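Local structure of polyhedrin (5A99) at residues A[36-42]-A[107-113]; A[70-76]-A[218-222]. The protein forms the crystalline matrix of cypovirus polyhedra, the micrometre-sized occlusion bodies in which virus particles of this insect virus are probably embedded and protected. All blocks are in the same frame, centred on the assembly; numbering follows the deposited sequence.

Contact 1. Residues A[36-42]-A[107-113]; sequences HLVLYMK and EPVSFQF
The carbonyl oxygen of Y40 faces two consecutive amides of segment 107-113: V109 N binds it at 2.7 Å, close to the line of the carbonyl bond, while S110 N reaches it only weakly at 3.5 Å. This is a classic beta bulge. Beyond it the antiparallel pairing is regular, with V38 and Q112 exchanging N-H and C=O in both directions and Y40 N donating to S110 O at 3.0 Å. The two strands, 33-40 and 110-116, are neighbours inside the six-stranded antiparallel sheet, and the outward-turned backbone groups of L37 and L39 go on to strand 46-53. On the face that carries V38, Y40 and Q112, the tyrosine lies along the partner strand, the edge of its ring against the backbone of F111 and Q112. Q112, its CG anti to the backbone N (chi1 170°) and its chain extended, brings NE2 to Y40 OH at 2.8 Å, nearly in the amide plane. Both ends of that amide are engaged: NE2 also donates to R241 O, OE1 pairs with S169, and Y40 OH is also hydrogen-bonded to Y240 OH. At the loop end, one water accepts from K42 N and donates to E107 O; a second links K42 NZ to E107 OE1, the charged atoms standing 4.5 Å apart. E107 OE2 takes hydrogen bonds from W63 and H182, and K42 NZ also binds G104 O.

Contact 2. Residues A[70-76]-A[218-222]; sequences NYRINDE and LYAHY
R72 lays the root of its side chain on an aromatic ring of its own subunit and sends the charged end into another: CB sits over one face of the Y219 ring in a CH-pi contact, 4.0 Å from the centroid and 15° off the normal, while the bent chain carries the guanidinium onward to a salt bridge with D64 of the second subunit. Y219 OH is hydrogen-bonded to Q65 O of its own chain. N70 shapes the backbone beneath R72 as an Asx turn, its OD1 gripped by R72 N at 2.8 Å and by I73 N at 2.9 Å, the latter from above the carbonyl plane. Here a loop without regular secondary structure packs against the Y219 and H221 side of strand 218-222, the edge strand of the six-stranded sheet within this chain. I73 fills the middle: CG1 and CD1 both lie 4.0 Å from Y219 CB. With CG1 anti to the carbonyl carbon (chi1 -55°), CG2 is left anti to the backbone N, 3.8 Å from H221 CB. H221 ND1 is hydrogen-bonded to L46 O, whereas NE2 stands 4.4 Å from E76 OE2, too far for a bond; that carboxylate has a long, weak ion pair with R85 of the second subunit. Nearby, D75 OD1 is buried with no polar partner in the model.

Both contacts reach the same six-stranded antiparallel sheet: contact 1 pairs two of its strands, and contact 2 packs a loop on its outermost strand 218-222. Their centres are 13 Å apart and their nearest atoms about 5 Å apart, without touching. Strand 46-53 stands between them, pairing with 33-40 on one side and with 218-222 on the other. The chain leaves contact 1's first strand, makes the loop of contact 2, returns to complete contact 1, and only later adds strand 218-222. Contact 1 is untouched by other subunits of the assembly, whereas contact 2 lies against the second subunit. The sheet thus runs from the core of the subunit to its interface within the trimer.

Contact 1. Residues A[36-42]-A[107-113]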
# COMPACT_ATOMS: atom_id res chain seq x y z
N HIS A 36 -4.12 16.69 -0.51
CA HIS A 36 -5.45 16.40 -1.03
C HIS A 36 -5.42 16.32 -2.54
O HIS A 36 -4.92 17.22 -3.21
CB HIS A 36 -6.44 17.50 -0.64
CG HIS A 36 -6.99 17.36 0.74
ND1 HIS A 36 -6.43 18.01 1.82
CD2 HIS A 36 -8.06 16.68 1.22
CE1 HIS A 36 -7.12 17.72 2.91
NE2 HIS A 36 -8.11 16.91 2.57
N LEU A 37 -5.98 15.24 -3.07
CA LEU A 37 -6.22 15.16 -4.49
C LEU A 37 -7.73 15.26 -4.67
O LEU A 37 -8.48 14.38 -4.24
CB LEU A 37 -5.66 13.86 -5.06
CG LEU A 37 -5.90 13.63 -6.56
CD1 LEU A 37 -5.44 14.82 -7.39
CD2 LEU A 37 -5.19 12.34 -7.01
N VAL A 38 -8.16 16.37 -5.25
CA VAL A 38 -9.58 16.63 -5.42
C VAL A 38 -9.93 16.45 -6.88
O VAL A 38 -9.35 17.09 -7.75
CB VAL A 38 -9.94 18.06 -5.00
CG1 VAL A 38 -11.47 18.30 -5.11
CG2 VAL A 38 -9.43 18.33 -3.61
N LEU A 39 -10.88 15.57 -7.14
CA LEU A 39 -11.27 15.26 -8.51
C LEU A 39 -12.67 15.77 -8.79
O LEU A 39 -13.63 15.40 -8.11
CB LEU A 39 -11.18 13.76 -8.75
CG LEU A 39 -9.80 13.20 -8.41
CD1 LEU A 39 -9.78 11.69 -8.35
CD2 LEU A 39 -8.79 13.71 -9.42
N TYR A 40 -12.78 16.63 -9.79
CA TYR A 40 -14.07 17.18 -10.18
C TYR A 40 -14.63 16.34 -11.30
O TYR A 40 -14.06 16.25 -12.39
CB TYR A 40 -13.91 18.64 -10.58
CG TYR A 40 -13.24 19.44 -9.49
CD1 TYR A 40 -13.97 19.99 -8.43
CD2 TYR A 40 -11.86 19.62 -9.49
CE1 TYR A 40 -13.34 20.70 -7.43
CE2 TYR A 40 -11.23 20.34 -8.50
CZ TYR A 40 -11.98 20.87 -7.47
OH TYR A 40 -11.35 21.58 -6.48
N MET A 41 -15.76 15.71 -11.02
CA MET A 41 -16.30 14.70 -11.90
C MET A 41 -17.28 15.32 -12.90
O MET A 41 -17.59 16.52 -12.85
CB MET A 41 -16.97 13.59 -11.07
CG MET A 41 -16.11 13.03 -9.91
SD MET A 41 -14.39 12.55 -10.28
CE MET A 41 -14.70 11.12 -11.31
N LYS A 42 -17.74 14.51 -13.83
CA LYS A 42 -18.53 14.99 -14.96
C LYS A 42 -19.95 15.40 -14.54
O LYS A 42 -20.64 16.12 -15.27
CB LYS A 42 -18.54 13.92 -16.06
CG LYS A 42 -17.16 13.71 -16.66
CD LYS A 42 -17.11 12.68 -17.78
CE LYS A 42 -15.78 12.79 -18.53
NZ LYS A 42 -15.63 11.84 -19.65
N GLU A 107 -14.93 9.14 -15.50
CA GLU A 107 -13.64 9.82 -15.46
C GLU A 107 -13.75 11.28 -15.02
O GLU A 107 -14.72 11.96 -15.35
CB GLU A 107 -12.97 9.77 -16.83
CG GLU A 107 -12.62 8.37 -17.32
CD GLU A 107 -11.84 8.41 -18.61
OE1 GLU A 107 -12.44 8.70 -19.66
OE2 GLU A 107 -10.61 8.18 -18.59
N PRO A 108 -12.73 11.78 -14.30
CA PRO A 108 -12.71 13.15 -13.78
C PRO A 108 -12.47 14.16 -14.89
O PRO A 108 -11.80 13.87 -15.89
CB PRO A 108 -11.52 13.12 -12.80
CG PRO A 108 -10.60 12.08 -13.37
CD PRO A 108 -11.50 11.04 -13.99
N VAL A 109 -13.04 15.34 -14.73
CA VAL A 109 -12.86 16.42 -15.68
C VAL A 109 -11.57 17.19 -15.40
O VAL A 109 -10.86 17.62 -16.30
CB VAL A 109 -14.04 17.40 -15.60
CG1 VAL A 109 -13.88 18.53 -16.60
CG2 VAL A 109 -15.34 16.66 -15.83
N SER A 110 -11.28 17.36 -14.11
CA SER A 110 -10.16 18.19 -13.72
C SER A 110 -9.83 17.87 -12.28
O SER A 110 -10.51 17.05 -11.63
CB SER A 110 -10.50 19.67 -13.87
OG SER A 110 -11.47 20.05 -12.91
N PHE A 111 -8.78 18.50 -11.77
CA PHE A 111 -8.30 18.22 -10.43
C PHE A 111 -7.83 19.49 -9.72
O PHE A 111 -7.52 20.51 -10.35
CB PHE A 111 -7.13 17.23 -10.51
CG PHE A 111 -5.86 17.85 -11.03
CD1 PHE A 111 -5.00 18.53 -10.17
CD2 PHE A 111 -5.53 17.79 -12.38
CE1 PHE A 111 -3.84 19.12 -10.65
CE2 PHE A 111 -4.36 18.38 -12.86
CZ PHE A 111 -3.52 19.04 -11.99
N GLN A 112 -7.78 19.42 -8.39
CA GLN A 112 -7.04 20.39 -7.59
C GLN A 112 -6.19 19.61 -6.58
O GLN A 112 -6.68 18.73 -5.86
CB GLN A 112 -7.98 21.38 -6.87
CG GLN A 112 -7.25 22.24 -5.83
CD GLN A 112 -8.07 23.43 -5.31
OE1 GLN A 112 -7.53 24.33 -4.68
NE2 GLN A 112 -9.38 23.40 -5.53
N PHE A 113 -4.89 19.92 -6.57
CA PHE A 113 -3.96 19.27 -5.65
C PHE A 113 -3.54 20.30 -4.61
O PHE A 113 -3.09 21.39 -4.97
CB PHE A 113 -2.77 18.72 -6.43
CG PHE A 113 -1.73 18.05 -5.58
CD1 PHE A 113 -2.02 16.90 -4.87
CD2 PHE A 113 -0.44 18.57 -5.50
CE1 PHE A 113 -1.05 16.27 -4.09
CE2 PHE A 113 0.53 17.94 -4.73
CZ PHE A 113 0.22 16.79 -4.02
O HOH W 1 -17.11 11.64 -14.01
O HOH W 2 -12.59 11.74 -19.88

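Contact 2. Residues A[70-76]-A[218-222]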
# COMPACT_ATOMS: atom_id res chain seq x y z
N ASN A 70 -15.65 3.64 -8.07
CA ASN A 70 -14.52 2.74 -7.91
C ASN A 70 -14.75 1.85 -6.69
O ASN A 70 -15.77 1.97 -6.01
CB ASN A 70 -13.20 3.52 -7.79
CG ASN A 70 -13.17 4.44 -6.59
OD1 ASN A 70 -12.97 4.00 -5.45
ND2 ASN A 70 -13.35 5.73 -6.84
N TYR A 71 -13.81 0.94 -6.42
CA TYR A 71 -14.02 -0.04 -5.36
C TYR A 71 -13.96 0.58 -3.94
O TYR A 71 -14.44 -0.02 -2.98
CB TYR A 71 -13.08 -1.25 -5.53
CG TYR A 71 -11.59 -0.94 -5.46
CD1 TYR A 71 -10.89 -0.54 -6.59
CD2 TYR A 71 -10.90 -1.06 -4.27
CE1 TYR A 71 -9.55 -0.25 -6.53
CE2 TYR A 71 -9.55 -0.78 -4.19
CZ TYR A 71 -8.87 -0.39 -5.33
OH TYR A 71 -7.52 -0.11 -5.25
N ARG A 72 -13.41 1.78 -3.82
CA ARG A 72 -13.42 2.52 -2.55
C ARG A 72 -14.70 3.35 -2.42
O ARG A 72 -15.29 3.42 -1.35
CB ARG A 72 -12.19 3.43 -2.45
CG ARG A 72 -10.86 2.72 -2.62
CD ARG A 72 -10.69 1.57 -1.62
NE ARG A 72 -10.78 2.03 -0.23
CZ ARG A 72 -9.76 2.52 0.46
NH1 ARG A 72 -8.54 2.62 -0.09
NH2 ARG A 72 -9.95 2.93 1.72
N ILE A 73 -15.10 3.99 -3.52
CA ILE A 73 -16.38 4.71 -3.61
C ILE A 73 -17.22 4.14 -4.76
O ILE A 73 -17.13 4.59 -5.91
CB ILE A 73 -16.18 6.23 -3.85
CG1 ILE A 73 -15.27 6.83 -2.77
CG2 ILE A 73 -17.52 6.96 -3.88
CD1 ILE A 73 -15.91 6.91 -1.39
N ASN A 74 -18.02 3.15 -4.43
CA ASN A 74 -18.83 2.42 -5.40
C ASN A 74 -20.31 2.79 -5.25
O ASN A 74 -21.14 1.94 -4.93
CB ASN A 74 -18.62 0.92 -5.19
CG ASN A 74 -18.94 0.10 -6.42
OD1 ASN A 74 -18.86 0.59 -7.55
ND2 ASN A 74 -19.30 -1.16 -6.20
N ASP A 75 -20.63 4.07 -5.45
CA ASP A 75 -21.98 4.56 -5.19
C ASP A 75 -22.72 5.02 -6.45
O ASP A 75 -23.79 5.61 -6.37
CB ASP A 75 -21.97 5.68 -4.13
CG ASP A 75 -21.02 6.82 -4.48
OD1 ASP A 75 -20.76 7.04 -5.69
OD2 ASP A 75 -20.55 7.50 -3.55
N GLU A 76 -22.14 4.74 -7.62
CA GLU A 76 -22.82 4.94 -8.89
C GLU A 76 -22.64 3.69 -9.77
O GLU A 76 -21.80 2.83 -9.48
CB GLU A 76 -22.27 6.18 -9.61
CG GLU A 76 -22.31 7.50 -8.80
CD GLU A 76 -23.68 8.18 -8.80
OE1 GLU A 76 -24.63 7.62 -9.39
OE2 GLU A 76 -23.81 9.28 -8.22
N LEU A 218 -7.92 8.86 2.97
CA LEU A 218 -9.36 9.03 3.11
C LEU A 218 -9.97 9.31 1.75
O LEU A 218 -9.49 10.16 1.01
CB LEU A 218 -9.68 10.17 4.06
CG LEU A 218 -11.17 10.46 4.30
CD1 LEU A 218 -11.43 10.95 5.72
CD2 LEU A 218 -11.66 11.47 3.31
N TYR A 219 -11.02 8.56 1.41
CA TYR A 219 -11.81 8.79 0.21
C TYR A 219 -13.17 9.36 0.59
O TYR A 219 -13.84 8.82 1.48
CB TYR A 219 -12.03 7.47 -0.54
CG TYR A 219 -10.98 7.11 -1.58
CD1 TYR A 219 -9.71 6.70 -1.21
CD2 TYR A 219 -11.28 7.15 -2.94
CE1 TYR A 219 -8.75 6.35 -2.16
CE2 TYR A 219 -10.34 6.81 -3.90
CZ TYR A 219 -9.07 6.41 -3.51
OH TYR A 219 -8.14 6.07 -4.47
N ALA A 220 -13.60 10.42 -0.08
CA ALA A 220 -14.90 11.04 0.18
C ALA A 220 -15.56 11.46 -1.11
O ALA A 220 -14.89 11.85 -2.06
CB ALA A 220 -14.75 12.25 1.10
N HIS A 221 -16.89 11.41 -1.12
CA HIS A 221 -17.70 11.80 -2.28
C HIS A 221 -18.71 12.87 -1.85
O HIS A 221 -19.51 12.66 -0.93
CB HIS A 221 -18.40 10.56 -2.84
CG HIS A 221 -19.11 10.79 -4.14
ND1 HIS A 221 -18.91 11.91 -4.92
CD2 HIS A 221 -20.02 10.03 -4.80
CE1 HIS A 221 -19.67 11.83 -6.00
NE2 HIS A 221 -20.35 10.70 -5.95
N TYR A 222 -18.65 14.03 -2.50
CA TYR A 222 -19.54 15.15 -2.18
C TYR A 222 -20.39 15.57 -3.38
O TYR A 222 -19.92 15.58 -4.52
CB TYR A 222 -18.74 16.35 -1.63
CG TYR A 222 -18.35 16.17 -0.18
CD1 TYR A 222 -19.28 16.39 0.84
CD2 TYR A 222 -17.08 15.72 0.17
CE1 TYR A 222 -18.95 16.19 2.17
CE2 TYR A 222 -16.74 15.52 1.52
CZ TYR A 222 -17.68 15.76 2.51
OH TYR A 222 -17.36 15.58 3.84